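Beta-N-acetylhexosaminidase (Streptomyces plicatus, PDB 1JAK) removes terminal, non-reducing N-acetylhexosamine residues from beta-linked glycosides, as a family 20 glycoside hydrolase that works by substrate-assisted catalysis. Local coordinates at residues T47-D52 with D62-L67; F171-V176 with K230-E235; V176-D181 with S453-L458; H480-Y485 with S506-W511. All coordinates share one frame; numbering follows the deposited sequence.

Contact 1. Residues T47-D52 with D62-L67; sequences THIRVD and DYLADL
No aromatic face enters the contact of Ile49 with Leu64 and Ala65, whose side-chain contacts are all aliphatic. The flat group nearby is the Tyr63 ring, and it belongs to the helix's other flank: Leu67 CG sits 4.1 Å above one of its faces, offset toward the rim, the Phe120 ring meets it with planes at about 40°, and Tyr63 OH is hydrogen-bonded to Gln124 NE2. The setting is a beta-alpha-beta unit, in which strand 49-50 leads through helix 55-72 to the parallel strand 78-79. Contact 1 is the packing of that helix on the first strand.

The evidence is a single methyl group. The CA atoms of Ile49 and Ala65 are 7.6 Å apart, and Ile49 points its side chain toward the helix. CG1 lies beside the backbone N, and the chain then runs on extended (chi2 170°), which carries CD1 to the helix surface. There it meets Ala65 CB at 3.8 Å and Leu64 CD2 at 4.0 Å. The small alanine lets the methyl come in to the backbone, so that Ile49 CD1 also lies 3.8 Å from Ala65 N.

The strand is also held in the sheet: Ile49 pairs through its backbone with Pro77 and Thr79, and Arg50 with Ile86 and Leu88. Leu64 extends the buried layer to Ile86 and to Val123 of helix 116-129, while Ala65 also rests on Val78. Leu64 CG stands anti to its own amide nitrogen (chi1 172°), and this carbon, like CD2, lies 4.0 Å from Ile49 CD1.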
# COMPACT_ATOMS: atom_id res chain seq x y z
N THR A 47 -15.49 -8.73 28.55
CA THR A 47 -15.31 -7.42 27.92
C THR A 47 -16.23 -7.19 26.73
O THR A 47 -16.33 -8.03 25.83
CB THR A 47 -13.85 -7.21 27.47
OG1 THR A 47 -13.00 -7.19 28.62
CG2 THR A 47 -13.71 -5.89 26.72
N HIS A 48 -16.89 -6.04 26.73
CA HIS A 48 -17.79 -5.64 25.65
C HIS A 48 -17.10 -4.54 24.85
O HIS A 48 -16.26 -3.80 25.38
CB HIS A 48 -19.09 -5.06 26.22
CG HIS A 48 -20.02 -6.09 26.77
ND1 HIS A 48 -19.58 -7.26 27.36
CD2 HIS A 48 -21.37 -6.11 26.86
CE1 HIS A 48 -20.62 -7.95 27.78
NE2 HIS A 48 -21.72 -7.28 27.50
N ILE A 49 -17.44 -4.43 23.57
CA ILE A 49 -16.90 -3.39 22.71
C ILE A 49 -18.05 -2.42 22.49
O ILE A 49 -19.02 -2.74 21.81
CB ILE A 49 -16.42 -3.95 21.36
CG1 ILE A 49 -15.17 -4.82 21.58
CG2 ILE A 49 -16.10 -2.81 20.40
CD1 ILE A 49 -14.76 -5.62 20.36
N ARG A 50 -17.96 -1.25 23.11
CA ARG A 50 -18.99 -0.23 23.01
C ARG A 50 -18.68 0.71 21.86
O ARG A 50 -17.58 1.25 21.77
CB ARG A 50 -19.06 0.57 24.32
CG ARG A 50 -20.04 1.74 24.33
CD ARG A 50 -21.49 1.30 24.21
NE ARG A 50 -22.41 2.32 24.71
CZ ARG A 50 -22.64 3.48 24.11
NH1 ARG A 50 -22.03 3.79 22.98
NH2 ARG A 50 -23.49 4.35 24.65
N VAL A 51 -19.66 0.90 20.98
CA VAL A 51 -19.50 1.78 19.82
C VAL A 51 -20.68 2.75 19.76
O VAL A 51 -21.68 2.57 20.46
CB VAL A 51 -19.47 0.98 18.51
CG1 VAL A 51 -18.31 -0.00 18.52
CG2 VAL A 51 -20.79 0.25 18.30
N ASP A 52 -20.57 3.77 18.91
CA ASP A 52 -21.65 4.72 18.76
C ASP A 52 -22.77 4.05 17.97
O ASP A 52 -22.53 3.08 17.26
CB ASP A 52 -21.18 5.97 18.01
CG ASP A 52 -20.06 6.69 18.72
OD1 ASP A 52 -20.16 6.86 19.96
OD2 ASP A 52 -19.09 7.09 18.05
N ASP A 62 -17.01 -4.36 14.89
CA ASP A 62 -17.06 -5.74 14.42
C ASP A 62 -15.69 -6.16 13.91
O ASP A 62 -15.27 -7.30 14.09
CB ASP A 62 -18.09 -5.92 13.30
CG ASP A 62 -19.51 -5.70 13.76
OD1 ASP A 62 -19.82 -6.00 14.94
OD2 ASP A 62 -20.34 -5.24 12.94
N TYR A 63 -14.99 -5.23 13.26
CA TYR A 63 -13.66 -5.52 12.73
C TYR A 63 -12.72 -5.89 13.88
O TYR A 63 -11.95 -6.86 13.79
CB TYR A 63 -13.11 -4.29 12.01
CG TYR A 63 -11.66 -4.41 11.60
CD1 TYR A 63 -11.29 -5.14 10.47
CD2 TYR A 63 -10.65 -3.80 12.36
CE1 TYR A 63 -9.95 -5.26 10.11
CE2 TYR A 63 -9.32 -3.92 12.00
CZ TYR A 63 -8.97 -4.65 10.88
OH TYR A 63 -7.65 -4.76 10.53
N LEU A 64 -12.78 -5.11 14.95
CA LEU A 64 -11.94 -5.36 16.12
C LEU A 64 -12.29 -6.69 16.78
O LEU A 64 -11.41 -7.48 17.10
CB LEU A 64 -12.10 -4.22 17.13
CG LEU A 64 -11.42 -4.44 18.49
CD1 LEU A 64 -9.92 -4.63 18.29
CD2 LEU A 64 -11.70 -3.25 19.40
N ALA A 65 -13.58 -6.93 16.98
CA ALA A 65 -14.03 -8.17 17.61
C ALA A 65 -13.51 -9.37 16.82
O ALA A 65 -13.01 -10.33 17.40
CB ALA A 65 -15.55 -8.21 17.68
N ASP A 66 -13.63 -9.30 15.49
CA ASP A 66 -13.15 -10.38 14.64
C ASP A 66 -11.65 -10.63 14.80
O ASP A 66 -11.19 -11.77 14.72
CB ASP A 66 -13.46 -10.09 13.16
CG ASP A 66 -14.94 -10.25 12.83
OD1 ASP A 66 -15.67 -10.87 13.63
OD2 ASP A 66 -15.36 -9.78 11.75
N LEU A 67 -10.88 -9.57 15.02
CA LEU A 67 -9.44 -9.71 15.20
C LEU A 67 -9.09 -10.36 16.53
O LEU A 67 -8.11 -11.09 16.63
CB LEU A 67 -8.74 -8.35 15.15
CG LEU A 67 -8.57 -7.60 13.83
CD1 LEU A 67 -7.92 -6.25 14.11
CD2 LEU A 67 -7.71 -8.42 12.87

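Contact 2. Residues F171-V176 with K230-E235; sequences FGVDEV and KAEYKE
Apolar contact comes first: Val173 sets its two methyls against the aliphatic parts of Glu232 and Glu235. Val173 CG2 is 3.7 Å from Glu232 CB and nearly as close to CG, so it lies along the base of the glutamate chain. The other branch, Val173 CG1, stands anti to the backbone N (chi1 172°) and is 4.2 Å from Glu235 CG, one helical turn further on. The nearest CA pair, Val173 and Glu232, is 6.7 Å apart.

The polar link is indirect. One water accepts from Val173 N at 2.9 Å and donates to Glu232 OE2 at 2.6 Å. Val173 N belongs to the first turn of helix 173-184, so the water satisfies an amide at the helix start, and the Glu232 carboxylate probably interacts favourably with that end of the helix.

Within 171-176, Gly172 holds the N-cap position, and its N gives a hydrogen bond to Glu175 OE1 at 3.0 Å, using the anti lone pair of that oxygen.

Charge pairing lies to one side. Glu235 OE2 makes salt bridges to Arg238 and to Lys177, the latter on the facing helix.

Helices 173-184 and 230-242 are adjacent on the outside of the alpha/beta barrel. Beneath this surface contact Val173 and Val176 both reach Ile236, Phe171 O is bonded to Tyr228 OH, and Tyr233 turns inward onto Val247 and Pro249 of strand 246-250.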
# COMPACT_ATOMS: atom_id res chain seq x y z
N PHE A 171 -2.47 -12.72 -8.83
CA PHE A 171 -2.89 -13.09 -7.49
C PHE A 171 -4.39 -12.85 -7.45
O PHE A 171 -4.85 -11.76 -7.80
CB PHE A 171 -2.16 -12.25 -6.44
CG PHE A 171 -0.69 -12.57 -6.33
CD1 PHE A 171 0.24 -11.94 -7.16
CD2 PHE A 171 -0.25 -13.56 -5.46
CE1 PHE A 171 1.59 -12.30 -7.11
CE2 PHE A 171 1.10 -13.93 -5.41
CZ PHE A 171 2.02 -13.29 -6.24
N GLY A 172 -5.13 -13.88 -7.06
CA GLY A 172 -6.58 -13.78 -7.01
C GLY A 172 -7.12 -12.88 -5.92
O GLY A 172 -6.38 -12.38 -5.08
N VAL A 173 -8.44 -12.68 -5.93
CA VAL A 173 -9.09 -11.83 -4.94
C VAL A 173 -8.68 -12.17 -3.51
O VAL A 173 -8.29 -11.29 -2.75
CB VAL A 173 -10.63 -11.93 -5.06
CG1 VAL A 173 -11.30 -11.20 -3.90
CG2 VAL A 173 -11.08 -11.32 -6.38
N ASP A 174 -8.75 -13.45 -3.14
CA ASP A 174 -8.40 -13.83 -1.78
C ASP A 174 -6.95 -13.54 -1.42
O ASP A 174 -6.64 -13.19 -0.28
CB ASP A 174 -8.72 -15.30 -1.53
CG ASP A 174 -10.21 -15.57 -1.48
OD1 ASP A 174 -10.97 -14.62 -1.19
OD2 ASP A 174 -10.62 -16.73 -1.71
N GLU A 175 -6.05 -13.68 -2.39
CA GLU A 175 -4.64 -13.41 -2.12
C GLU A 175 -4.43 -11.90 -2.00
O GLU A 175 -3.59 -11.44 -1.22
CB GLU A 175 -3.77 -14.00 -3.23
CG GLU A 175 -3.91 -15.52 -3.30
CD GLU A 175 -3.12 -16.16 -4.41
OE1 GLU A 175 -3.19 -15.68 -5.56
OE2 GLU A 175 -2.44 -17.17 -4.14
N VAL A 176 -5.21 -11.12 -2.75
CA VAL A 176 -5.10 -9.67 -2.66
C VAL A 176 -5.68 -9.22 -1.31
O VAL A 176 -5.16 -8.31 -0.68
CB VAL A 176 -5.84 -8.97 -3.82
CG1 VAL A 176 -5.86 -7.46 -3.60
CG2 VAL A 176 -5.14 -9.29 -5.13
N LYS A 230 -15.33 -7.68 -13.52
CA LYS A 230 -15.72 -6.41 -12.93
C LYS A 230 -16.18 -6.65 -11.49
O LYS A 230 -15.86 -5.89 -10.58
CB LYS A 230 -16.88 -5.79 -13.71
CG LYS A 230 -16.65 -5.64 -15.20
CD LYS A 230 -15.85 -4.41 -15.52
CE LYS A 230 -15.94 -4.07 -17.00
NZ LYS A 230 -15.13 -2.87 -17.32
N ALA A 231 -16.94 -7.73 -11.29
CA ALA A 231 -17.45 -8.08 -9.96
C ALA A 231 -16.32 -8.34 -8.97
O ALA A 231 -16.36 -7.87 -7.83
CB ALA A 231 -18.36 -9.30 -10.05
N GLU A 232 -15.32 -9.11 -9.40
CA GLU A 232 -14.19 -9.40 -8.52
C GLU A 232 -13.47 -8.12 -8.16
O GLU A 232 -13.07 -7.92 -7.01
CB GLU A 232 -13.21 -10.36 -9.19
CG GLU A 232 -13.66 -11.81 -9.19
CD GLU A 232 -12.65 -12.72 -9.85
OE1 GLU A 232 -12.38 -12.51 -11.05
OE2 GLU A 232 -12.14 -13.63 -9.17
N TYR A 233 -13.28 -7.25 -9.14
CA TYR A 233 -12.60 -5.99 -8.89
C TYR A 233 -13.39 -5.16 -7.89
O TYR A 233 -12.81 -4.56 -6.98
CB TYR A 233 -12.42 -5.20 -10.18
CG TYR A 233 -11.56 -3.99 -9.98
CD1 TYR A 233 -10.18 -4.12 -9.77
CD2 TYR A 233 -12.11 -2.71 -9.92
CE1 TYR A 233 -9.39 -3.02 -9.51
CE2 TYR A 233 -11.31 -1.59 -9.66
CZ TYR A 233 -9.95 -1.76 -9.45
OH TYR A 233 -9.15 -0.68 -9.18
N LYS A 234 -14.71 -5.12 -8.06
CA LYS A 234 -15.56 -4.37 -7.14
C LYS A 234 -15.40 -4.90 -5.72
O LYS A 234 -15.40 -4.14 -4.75
CB LYS A 234 -17.03 -4.47 -7.56
CG LYS A 234 -17.35 -3.86 -8.92
CD LYS A 234 -18.83 -4.04 -9.24
CE LYS A 234 -19.14 -3.66 -10.67
NZ LYS A 234 -20.58 -3.89 -10.99
N GLU A 235 -15.27 -6.22 -5.59
CA GLU A 235 -15.12 -6.86 -4.28
C GLU A 235 -13.78 -6.48 -3.65
O GLU A 235 -13.69 -6.27 -2.44
CB GLU A 235 -15.24 -8.38 -4.42
CG GLU A 235 -14.96 -9.18 -3.14
CD GLU A 235 -15.83 -8.77 -1.95
OE1 GLU A 235 -16.87 -8.11 -2.14
OE2 GLU A 235 -15.46 -9.14 -0.81
O HOH W 1 -9.99 -14.23 -7.76

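Contact 3. Residues V176-D181 with S453-L458; sequences VKRYID and SDPDQL
Packing and charge both converge on the Arg178 guanidinium, which is met over a face by Pro455 and at an edge by Asp456. For the packing, Pro455 CB sits over the centre of the guanidinium, 3.3 Å from Arg178 CZ, and the two side chains cross at about a right angle. The arginine gets there because CG is anti to the backbone N (chi1 167°) and the chain stays extended as far as NE.

The salt bridge runs from Arg178 NH2 to Asp456 OD1, 2.9 Å long with an N-H...O angle of 158°. The oxygen lies near the guanidinium plane, although guanidinium and carboxylate planes are turned 46° apart. NH2 is shared, for Asp459 OD2 forms a second salt bridge with it. These two carboxylates would be expected to offset the nearby positive charge of Arg182. A leucine in place of Arg178 would probably leave Asp456 and Asp459 without their cationic mate and Pro455 without the flat group it covers.

Two waters complete the polar network. One joins Arg178 NE to Pro455 O; the other joins Arg178 NH1 to Asp456 OD1, which it reaches at 2.7 Å.

Capping bonds order the start of helix 455-462. Asp454 OD1, at the N-cap, accepts from Gln457 N (2.8 Å) and Gln457 OE1 accepts weakly from Asp454 N, a capping box; this OE1 also takes a 2.7 Å bond from Ser453 N.

Helix 173-184 follows the first barrel strand and helix 455-462 the eighth; their meeting over paired strands 159-165 and 440-447 is the first-to-last closure characteristic of a TIM barrel.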
# COMPACT_ATOMS: atom_id res chain seq x y z
N VAL A 176 -5.21 -11.12 -2.75
CA VAL A 176 -5.10 -9.67 -2.66
C VAL A 176 -5.68 -9.22 -1.31
O VAL A 176 -5.16 -8.31 -0.68
CB VAL A 176 -5.84 -8.97 -3.82
CG1 VAL A 176 -5.86 -7.46 -3.60
CG2 VAL A 176 -5.14 -9.29 -5.13
N LYS A 177 -6.76 -9.87 -0.87
CA LYS A 177 -7.36 -9.54 0.42
C LYS A 177 -6.33 -9.81 1.52
O LYS A 177 -6.23 -9.05 2.49
CB LYS A 177 -8.62 -10.37 0.67
CG LYS A 177 -9.81 -9.94 -0.15
CD LYS A 177 -11.04 -10.76 0.20
CE LYS A 177 -12.26 -10.26 -0.55
NZ LYS A 177 -13.48 -11.06 -0.24
N ARG A 178 -5.58 -10.89 1.36
CA ARG A 178 -4.55 -11.24 2.33
C ARG A 178 -3.49 -10.14 2.38
O ARG A 178 -3.07 -9.72 3.46
CB ARG A 178 -3.91 -12.58 1.95
CG ARG A 178 -2.61 -12.89 2.70
CD ARG A 178 -2.17 -14.33 2.48
NE ARG A 178 -0.75 -14.52 2.74
CZ ARG A 178 -0.17 -15.71 2.87
NH1 ARG A 178 -0.89 -16.82 2.78
NH2 ARG A 178 1.14 -15.80 3.09
N TYR A 179 -3.06 -9.65 1.21
CA TYR A 179 -2.05 -8.60 1.19
C TYR A 179 -2.62 -7.31 1.78
O TYR A 179 -1.92 -6.55 2.45
CB TYR A 179 -1.53 -8.36 -0.23
CG TYR A 179 -0.20 -7.64 -0.23
CD1 TYR A 179 0.95 -8.26 0.26
CD2 TYR A 179 -0.10 -6.32 -0.67
CE1 TYR A 179 2.17 -7.58 0.32
CE2 TYR A 179 1.11 -5.63 -0.61
CZ TYR A 179 2.24 -6.27 -0.11
OH TYR A 179 3.44 -5.59 -0.03
N ILE A 180 -3.90 -7.06 1.51
CA ILE A 180 -4.57 -5.88 2.04
C ILE A 180 -4.48 -5.93 3.57
O ILE A 180 -4.18 -4.93 4.22
CB ILE A 180 -6.05 -5.83 1.59
CG1 ILE A 180 -6.12 -5.31 0.15
CG2 ILE A 180 -6.88 -4.97 2.55
CD1 ILE A 180 -7.48 -5.45 -0.49
N ASP A 181 -4.74 -7.10 4.15
CA ASP A 181 -4.68 -7.21 5.60
C ASP A 181 -3.26 -7.00 6.12
O ASP A 181 -3.07 -6.46 7.20
CB ASP A 181 -5.25 -8.55 6.05
CG ASP A 181 -6.75 -8.65 5.78
OD1 ASP A 181 -7.43 -7.61 5.85
OD2 ASP A 181 -7.24 -9.77 5.53
N SER A 453 5.65 -15.69 -6.96
CA SER A 453 4.46 -16.37 -7.46
C SER A 453 3.47 -16.87 -6.41
O SER A 453 2.42 -17.40 -6.76
CB SER A 453 4.88 -17.54 -8.36
OG SER A 453 5.73 -18.43 -7.67
N ASP A 454 3.79 -16.71 -5.13
CA ASP A 454 2.84 -17.14 -4.10
C ASP A 454 2.84 -16.18 -2.92
O ASP A 454 3.79 -15.43 -2.70
CB ASP A 454 3.12 -18.58 -3.64
CG ASP A 454 4.40 -18.71 -2.86
OD1 ASP A 454 4.53 -18.04 -1.81
OD2 ASP A 454 5.27 -19.50 -3.29
N PRO A 455 1.74 -16.17 -2.15
CA PRO A 455 1.58 -15.29 -0.98
C PRO A 455 2.73 -15.30 0.02
O PRO A 455 3.06 -14.26 0.59
CB PRO A 455 0.27 -15.76 -0.37
CG PRO A 455 -0.52 -16.16 -1.57
CD PRO A 455 0.50 -16.94 -2.38
N ASP A 456 3.32 -16.46 0.26
CA ASP A 456 4.42 -16.55 1.21
C ASP A 456 5.66 -15.81 0.70
O ASP A 456 6.40 -15.23 1.49
CB ASP A 456 4.78 -18.01 1.50
CG ASP A 456 3.66 -18.75 2.22
OD1 ASP A 456 2.85 -18.09 2.90
OD2 ASP A 456 3.61 -20.00 2.12
N GLN A 457 5.88 -15.84 -0.61
CA GLN A 457 7.02 -15.15 -1.19
C GLN A 457 6.78 -13.64 -1.10
O GLN A 457 7.72 -12.86 -0.90
CB GLN A 457 7.23 -15.58 -2.64
CG GLN A 457 7.54 -17.06 -2.78
CD GLN A 457 7.82 -17.47 -4.21
OE1 GLN A 457 7.21 -16.96 -5.14
NE2 GLN A 457 8.73 -18.43 -4.38
N LEU A 458 5.53 -13.23 -1.25
CA LEU A 458 5.21 -11.81 -1.14
C LEU A 458 5.57 -11.35 0.27
O LEU A 458 6.17 -10.29 0.45
CB LEU A 458 3.72 -11.56 -1.38
CG LEU A 458 3.16 -11.87 -2.77
CD1 LEU A 458 1.68 -11.50 -2.80
CD2 LEU A 458 3.93 -11.08 -3.82
O HOH W 2 1.03 -12.46 1.62
O HOH W 3 0.69 -19.08 4.17

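Contact 4. Residues H480-Y485 with S506-W511; sequences HDWDTY and SPQVPW
Ser506 O is gripped by two donors: Val509, whose CG2 touches Trp482 across the contact, offers its backbone N at 3.1 Å, and Trp511 offers NE1 at 2.9 Å. They come from opposite faces of the carbonyl plane. The first bond closes a type I turn from Ser506 to Val509, inside which Ser506 OG accepts from Gln508 N, an ST turn. Val509 CG1 then lies 3.5 Å above the centre of a Trp511 ring face.

Against this folded loop comes the indole of Trp482, chi1 171° setting CG anti to the backbone N and swinging the six-membered ring out to it. Gln508 O sits at the indole edge, near its plane, 3.6 Å from Trp482 CZ2. A water in the ring plane accepts from Trp482 NE1 at 3.0 Å and donates to the same Gln508 O. Carbon contacts are loose: Trp482 CZ2 lies 4.0 Å from Gln508 CB and CH2 4.1 Å from Val509 CG2.

Asp481 caps helix 482-490, its OD2 accepting from Thr484 N. Trp482 is wedged between the loop and helix 420-424, touching Val420, Gln421 and Tyr424; Gln508 OE1 is bonded to Gln421 N, and Val509 packs on Leu489 and Ala490 of helix 482-490.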
# COMPACT_ATOMS: atom_id res chain seq x y z
N HIS A 480 11.83 9.98 13.92
CA HIS A 480 12.67 9.17 13.06
C HIS A 480 14.08 8.96 13.61
O HIS A 480 14.81 9.92 13.87
CB HIS A 480 12.75 9.80 11.66
CG HIS A 480 13.46 8.94 10.66
ND1 HIS A 480 14.83 8.89 10.56
CD2 HIS A 480 12.98 8.09 9.72
CE1 HIS A 480 15.17 8.03 9.61
NE2 HIS A 480 14.06 7.53 9.09
N ASP A 481 14.45 7.69 13.79
CA ASP A 481 15.76 7.32 14.31
C ASP A 481 15.94 5.82 14.19
O ASP A 481 15.22 5.05 14.82
CB ASP A 481 15.88 7.72 15.78
CG ASP A 481 17.23 7.36 16.37
OD1 ASP A 481 18.24 7.91 15.90
OD2 ASP A 481 17.27 6.52 17.30
N TRP A 482 16.91 5.40 13.38
CA TRP A 482 17.15 3.98 13.16
C TRP A 482 17.46 3.17 14.42
O TRP A 482 16.87 2.11 14.64
CB TRP A 482 18.28 3.78 12.14
CG TRP A 482 18.73 2.36 12.04
CD1 TRP A 482 19.91 1.84 12.48
CD2 TRP A 482 17.97 1.26 11.53
NE1 TRP A 482 19.94 0.48 12.27
CE2 TRP A 482 18.76 0.10 11.69
CE3 TRP A 482 16.70 1.14 10.95
CZ2 TRP A 482 18.31 -1.17 11.30
CZ3 TRP A 482 16.25 -0.12 10.56
CH2 TRP A 482 17.06 -1.26 10.74
N ASP A 483 18.37 3.66 15.26
CA ASP A 483 18.73 2.92 16.46
C ASP A 483 17.55 2.58 17.37
O ASP A 483 17.53 1.51 17.97
CB ASP A 483 19.80 3.67 17.26
CG ASP A 483 21.15 3.66 16.58
OD1 ASP A 483 21.42 2.71 15.81
OD2 ASP A 483 21.95 4.59 16.82
N THR A 484 16.58 3.48 17.46
CA THR A 484 15.42 3.21 18.30
C THR A 484 14.32 2.51 17.51
O THR A 484 13.56 1.71 18.05
CB THR A 484 14.86 4.50 18.96
OG1 THR A 484 14.61 5.49 17.96
CG2 THR A 484 15.87 5.05 19.97
N TYR A 485 14.24 2.80 16.21
CA TYR A 485 13.23 2.17 15.36
C TYR A 485 13.49 0.67 15.26
O TYR A 485 12.56 -0.14 15.32
CB TYR A 485 13.25 2.76 13.95
CG TYR A 485 12.36 1.99 12.98
CD1 TYR A 485 10.97 2.07 13.07
CD2 TYR A 485 12.91 1.14 12.03
CE1 TYR A 485 10.15 1.31 12.24
CE2 TYR A 485 12.09 0.37 11.18
CZ TYR A 485 10.71 0.46 11.30
OH TYR A 485 9.90 -0.31 10.50
N SER A 506 16.75 -9.88 9.03
CA SER A 506 17.91 -9.03 8.79
C SER A 506 18.88 -8.98 9.97
O SER A 506 18.47 -8.81 11.11
CB SER A 506 17.47 -7.61 8.46
OG SER A 506 18.59 -6.75 8.37
N PRO A 507 20.18 -9.11 9.69
CA PRO A 507 21.17 -9.06 10.77
C PRO A 507 21.28 -7.66 11.38
O PRO A 507 21.89 -7.49 12.44
CB PRO A 507 22.46 -9.52 10.08
CG PRO A 507 22.27 -9.04 8.67
CD PRO A 507 20.83 -9.40 8.40
N GLN A 508 20.69 -6.67 10.71
CA GLN A 508 20.73 -5.29 11.20
C GLN A 508 19.71 -5.05 12.32
O GLN A 508 19.76 -4.04 13.00
CB GLN A 508 20.41 -4.30 10.07
CG GLN A 508 21.25 -4.43 8.81
CD GLN A 508 20.91 -3.34 7.81
OE1 GLN A 508 19.75 -2.97 7.65
NE2 GLN A 508 21.93 -2.82 7.12
N VAL A 509 18.80 -6.00 12.49
CA VAL A 509 17.74 -5.88 13.49
C VAL A 509 17.92 -6.88 14.63
O VAL A 509 18.09 -8.08 14.39
CB VAL A 509 16.36 -6.11 12.83
CG1 VAL A 509 15.25 -5.95 13.85
CG2 VAL A 509 16.18 -5.14 11.67
N PRO A 510 17.87 -6.40 15.89
CA PRO A 510 18.03 -7.26 17.07
C PRO A 510 16.73 -7.96 17.46
O PRO A 510 16.19 -7.73 18.54
CB PRO A 510 18.49 -6.27 18.13
CG PRO A 510 17.68 -5.06 17.80
CD PRO A 510 17.77 -4.99 16.28
N TRP A 511 16.27 -8.84 16.57
CA TRP A 511 15.02 -9.58 16.75
C TRP A 511 14.72 -10.12 18.14
O TRP A 511 15.57 -10.73 18.78
CB TRP A 511 14.98 -10.74 15.74
CG TRP A 511 15.15 -10.26 14.34
CD1 TRP A 511 16.25 -10.42 13.54
CD2 TRP A 511 14.22 -9.48 13.59
NE1 TRP A 511 16.06 -9.79 12.34
CE2 TRP A 511 14.82 -9.20 12.34
CE3 TRP A 511 12.93 -8.98 13.84
CZ2 TRP A 511 14.18 -8.45 11.35
CZ3 TRP A 511 12.30 -8.24 12.86
CH2 TRP A 511 12.92 -7.98 11.62
O HOH W 4 21.58 -1.91 12.95

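In the fold
Contact 1 comes first along the chain, within the family 20 domain 2 range. Contacts 2 and 3 follow, interleaved in the catalytic barrel, and contact 4 lies near the C-terminus. Contacts 2 and 3 share Val176 and helix 173-184. Their centres are 12 Å apart, and they are joined by the Glu235-Lys177 salt bridge and by Phe171 on Leu458, so one helix packs against both barrel neighbours. Segments 171-176 and 453-458 start three residues after the ligand-pocket residues Arg168 and Glu450, placing barrel closure near the pocket in sequence. Contact 1 approaches contact 3 to about 5 Å between nearest atoms without touching. Contacts 2 and 4, with centres 35 Å apart, lie on opposite sides of the chain's centre.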